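PDB 6NQ4: HAD superfamily hydrolase from Brucella suis biovar 1, which probably acts as a phosphatase of the haloacid dehalogenase-like superfamily. Local coordinates for residues Phe177-Met185 with Trp194-Glu202. Residues are numbered along the deposited sequence; the frame is centred on the assembly and turned at random.
Sequences FICANPDIM and WCAGALARE. With EDO (1,2-ethanediol), chain C; EDO (1,2-ethanediol), chain F.
In the cap domain of this HAD-family hydrolase, a beta-alpha unit folds back on itself: Phe-177 and Cys-179 on strand 177-179, between strands 146-149 and 210-212, reach Ala-200 of the helical segment 196-202, whose direction makes 146° with that of the strand. With SG anti to the backbone N (chi1 174°), Cys-179 lays its sulfur 3.7 Å from Ala-200 CB, while Phe-177 CE1 comes to 3.7 Å from Ala-200 CA. One water accepts from both Asn-181 ND2 and Ala-196 N, joining the loop to segment 194-202. Asn-181 OD1 receives Asp-183 N at 2.9 Å in an Asx turn, and an ethanediol hydroxyl joins Asn-181 ND2 to Asp-183 OD2. Beside Gly-197, the loop backbone passes close, with Pro-182 O 3.6 Å from Gly-197 CA. Farther along, Cys-195 N donates to Ile-184 O (2.9 Å), from above the carbonyl plane. The ethyl arm of Ile-184 lies over one face of the Arg-201 guanidinium, whereas its CG2 meets the Trp-194 ring at the edge. Met-185, bent at chi3 (85°), sets CE over the six-membered ring of Trp-194, 3.7 Å from its centroid, and SD over the same face at 4.1 Å. This Met-aromatic contact, with its CH-pi component, closes the antiparallel hairpin 185-194 that links strand to helix.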
loop_
_atom_site.group_PDB
_atom_site.type_symbol
_atom_site.label_atom_id
_atom_site.label_comp_id
_atom_site.label_asym_id
_atom_site.label_seq_id
_atom_site.Cartn_x
_atom_site.Cartn_y
_atom_site.Cartn_z
ATOM N N PHE A 177 13.149 -4.828 12.072
ATOM C CA PHE A 177 11.746 -5.162 11.810
ATOM C C PHE A 177 11.361 -4.574 10.458
ATOM O O PHE A 177 11.159 -3.365 10.345
ATOM C CB PHE A 177 10.903 -4.550 12.933
ATOM C CG PHE A 177 9.432 -4.939 12.958
ATOM C CD1 PHE A 177 8.508 -4.354 12.096
ATOM C CD2 PHE A 177 8.962 -5.803 13.942
ATOM C CE1 PHE A 177 7.143 -4.667 12.182
ATOM C CE2 PHE A 177 7.609 -6.124 14.030
ATOM C CZ PHE A 177 6.701 -5.556 13.149
ATOM N N ILE A 178 11.262 -5.414 9.427
ATOM C CA ILE A 178 10.810 -4.966 8.110
ATOM C C ILE A 178 9.284 -4.995 8.097
ATOM O O ILE A 178 8.672 -6.027 8.399
ATOM C CB ILE A 178 11.380 -5.856 6.995
ATOM C CG1 ILE A 178 12.885 -5.687 6.891
ATOM C CG2 ILE A 178 10.747 -5.535 5.666
ATOM C CD1 ILE A 178 13.546 -6.729 6.005
ATOM N N CYS A 179 8.665 -3.859 7.774
ATOM C CA CYS A 179 7.212 -3.753 7.692
ATOM C C CYS A 179 6.824 -3.756 6.221
ATOM O O CYS A 179 7.177 -2.823 5.487
ATOM C CB CYS A 179 6.731 -2.457 8.346
ATOM S SG CYS A 179 4.949 -2.162 8.141
ATOM N N ALA A 180 6.076 -4.784 5.799
ATOM C CA ALA A 180 5.697 -4.915 4.390
ATOM C C ALA A 180 4.426 -4.154 4.017
ATOM O O ALA A 180 4.069 -4.117 2.832
ATOM C CB ALA A 180 5.537 -6.392 3.996
ATOM N N ASN A 181 3.727 -3.552 4.986
ATOM C CA ASN A 181 2.508 -2.795 4.706
ATOM C C ASN A 181 2.411 -1.670 5.727
ATOM O O ASN A 181 1.997 -1.899 6.874
ATOM C CB ASN A 181 1.275 -3.692 4.773
ATOM C CG ASN A 181 -0.012 -2.919 4.622
ATOM O OD1 ASN A 181 -0.002 -1.705 4.355
ATOM N ND2 ASN A 181 -1.145 -3.616 4.789
ATOM N N PRO A 182 2.731 -0.432 5.334
ATOM C CA PRO A 182 2.670 0.708 6.266
ATOM C C PRO A 182 1.283 1.052 6.794
ATOM O O PRO A 182 1.216 1.803 7.778
ATOM C CB PRO A 182 3.204 1.879 5.416
ATOM C CG PRO A 182 3.987 1.263 4.344
ATOM C CD PRO A 182 3.348 -0.058 4.048
ATOM N N ASP A 183 0.198 0.600 6.159
ATOM C CA ASP A 183 -1.144 0.985 6.611
ATOM C C ASP A 183 -1.360 0.528 8.055
ATOM O O ASP A 183 -0.875 -0.528 8.466
ATOM C CB ASP A 183 -2.227 0.300 5.762
ATOM C CG ASP A 183 -2.294 0.797 4.304
ATOM O OD1 ASP A 183 -1.595 1.762 3.933
ATOM O OD2 ASP A 183 -3.085 0.194 3.527
ATOM N N ILE A 184 -2.111 1.325 8.830
ATOM C CA ILE A 184 -2.482 0.910 10.181
ATOM C C ILE A 184 -3.696 -0.009 10.151
ATOM O O ILE A 184 -3.726 -1.054 10.813
ATOM C CB ILE A 184 -2.742 2.146 11.059
ATOM C CG1 ILE A 184 -1.526 3.071 11.056
ATOM C CG2 ILE A 184 -3.184 1.718 12.483
ATOM C CD1 ILE A 184 -0.257 2.391 11.458
ATOM N N MET A 185 -4.720 0.379 9.399
ATOM C CA MET A 185 -5.909 -0.443 9.187
ATOM C C MET A 185 -6.231 -0.434 7.707
ATOM O O MET A 185 -5.724 0.394 6.944
ATOM C CB MET A 185 -7.147 0.067 9.953
ATOM C CG MET A 185 -6.914 0.223 11.447
ATOM S SD MET A 185 -8.451 0.299 12.397
ATOM C CE MET A 185 -8.744 -1.472 12.604
ATOM N N TRP A 194 -6.811 -4.705 11.240
ATOM C CA TRP A 194 -5.478 -4.228 11.585
ATOM C C TRP A 194 -4.450 -4.757 10.591
ATOM O O TRP A 194 -4.527 -5.912 10.163
ATOM C CB TRP A 194 -5.096 -4.717 12.982
ATOM C CG TRP A 194 -5.924 -4.102 14.057
ATOM C CD1 TRP A 194 -6.884 -4.722 14.807
ATOM C CD2 TRP A 194 -5.875 -2.746 14.500
ATOM N NE1 TRP A 194 -7.447 -3.825 15.681
ATOM C CE2 TRP A 194 -6.835 -2.608 15.529
ATOM C CE3 TRP A 194 -5.120 -1.635 14.128
ATOM C CZ2 TRP A 194 -7.066 -1.393 16.185
ATOM C CZ3 TRP A 194 -5.346 -0.429 14.784
ATOM C CH2 TRP A 194 -6.308 -0.319 15.804
ATOM N N CYS A 195 -3.470 -3.919 10.255
ATOM C CA CYS A 195 -2.435 -4.258 9.284
ATOM C C CYS A 195 -1.056 -4.236 9.931
ATOM O O CYS A 195 -0.877 -3.843 11.086
ATOM C CB CYS A 195 -2.444 -3.259 8.132
ATOM S SG CYS A 195 -3.946 -3.232 7.168
ATOM N N ALA A 196 -0.053 -4.614 9.132
ATOM C CA ALA A 196 1.323 -4.684 9.615
ATOM C C ALA A 196 1.789 -3.356 10.189
ATOM O O ALA A 196 2.586 -3.337 11.133
ATOM C CB ALA A 196 2.247 -5.092 8.474
ATOM N N GLY A 197 1.335 -2.237 9.613
ATOM C CA GLY A 197 1.776 -0.933 10.073
ATOM C C GLY A 197 1.421 -0.665 11.521
ATOM O O GLY A 197 2.122 0.085 12.210
ATOM N N ALA A 198 0.310 -1.236 11.997
ATOM C CA ALA A 198 -0.031 -1.088 13.408
ATOM C C ALA A 198 1.029 -1.732 14.290
ATOM O O ALA A 198 1.404 -1.178 15.333
ATOM C CB ALA A 198 -1.386 -1.735 13.656
ATOM N N LEU A 199 1.530 -2.902 13.888
ATOM C CA LEU A 199 2.581 -3.566 14.654
ATOM C C LEU A 199 3.912 -2.838 14.515
ATOM O O LEU A 199 4.652 -2.701 15.492
ATOM C CB LEU A 199 2.707 -5.026 14.221
ATOM C CG LEU A 199 1.455 -5.885 14.366
ATOM C CD1 LEU A 199 1.754 -7.358 14.041
ATOM C CD2 LEU A 199 0.842 -5.773 15.753
ATOM N N ALA A 200 4.204 -2.306 13.321
ATOM C CA ALA A 200 5.407 -1.498 13.144
ATOM C C ALA A 200 5.368 -0.253 14.018
ATOM O O ALA A 200 6.385 0.123 14.606
ATOM C CB ALA A 200 5.565 -1.110 11.675
ATOM N N ARG A 201 4.196 0.393 14.127
ATOM C CA ARG A 201 4.098 1.594 14.951
ATOM C C ARG A 201 4.376 1.260 16.406
ATOM O O ARG A 201 5.097 1.993 17.096
ATOM C CB ARG A 201 2.712 2.233 14.805
ATOM C CG ARG A 201 2.575 3.534 15.610
ATOM C CD ARG A 201 1.320 4.301 15.254
ATOM N NE ARG A 201 1.340 4.839 13.893
ATOM C CZ ARG A 201 0.320 5.498 13.346
ATOM N NH1 ARG A 201 -0.789 5.690 14.046
ATOM N NH2 ARG A 201 0.399 5.960 12.105
ATOM N N GLU A 202 3.828 0.138 16.883
ATOM C CA GLU A 202 4.088 -0.281 18.256
ATOM C C GLU A 202 5.558 -0.619 18.458
ATOM O O GLU A 202 6.150 -0.266 19.488
ATOM C CB GLU A 202 3.221 -1.492 18.600
ATOM C CG GLU A 202 1.746 -1.165 18.754
ATOM C CD GLU A 202 1.518 -0.121 19.831
ATOM O OE1 GLU A 202 2.195 -0.182 20.885
ATOM O OE2 GLU A 202 0.684 0.778 19.608
HETATM C C1 EDO C . -4.218 -4.182 1.830
HETATM O O1 EDO C . -3.834 -5.304 2.642
HETATM C C2 EDO C . -3.391 -2.962 2.226
HETATM O O2 EDO C . -3.651 -2.561 3.592
HETATM C C1 EDO F . -9.990 -7.715 14.076
HETATM O O1 EDO F . -9.416 -7.445 15.362
HETATM C C2 EDO F . -9.539 -6.631 13.105
HETATM O O2 EDO F . -8.174 -6.866 12.675
HETATM O O HOH W 1 -0.726 -5.959 6.588
#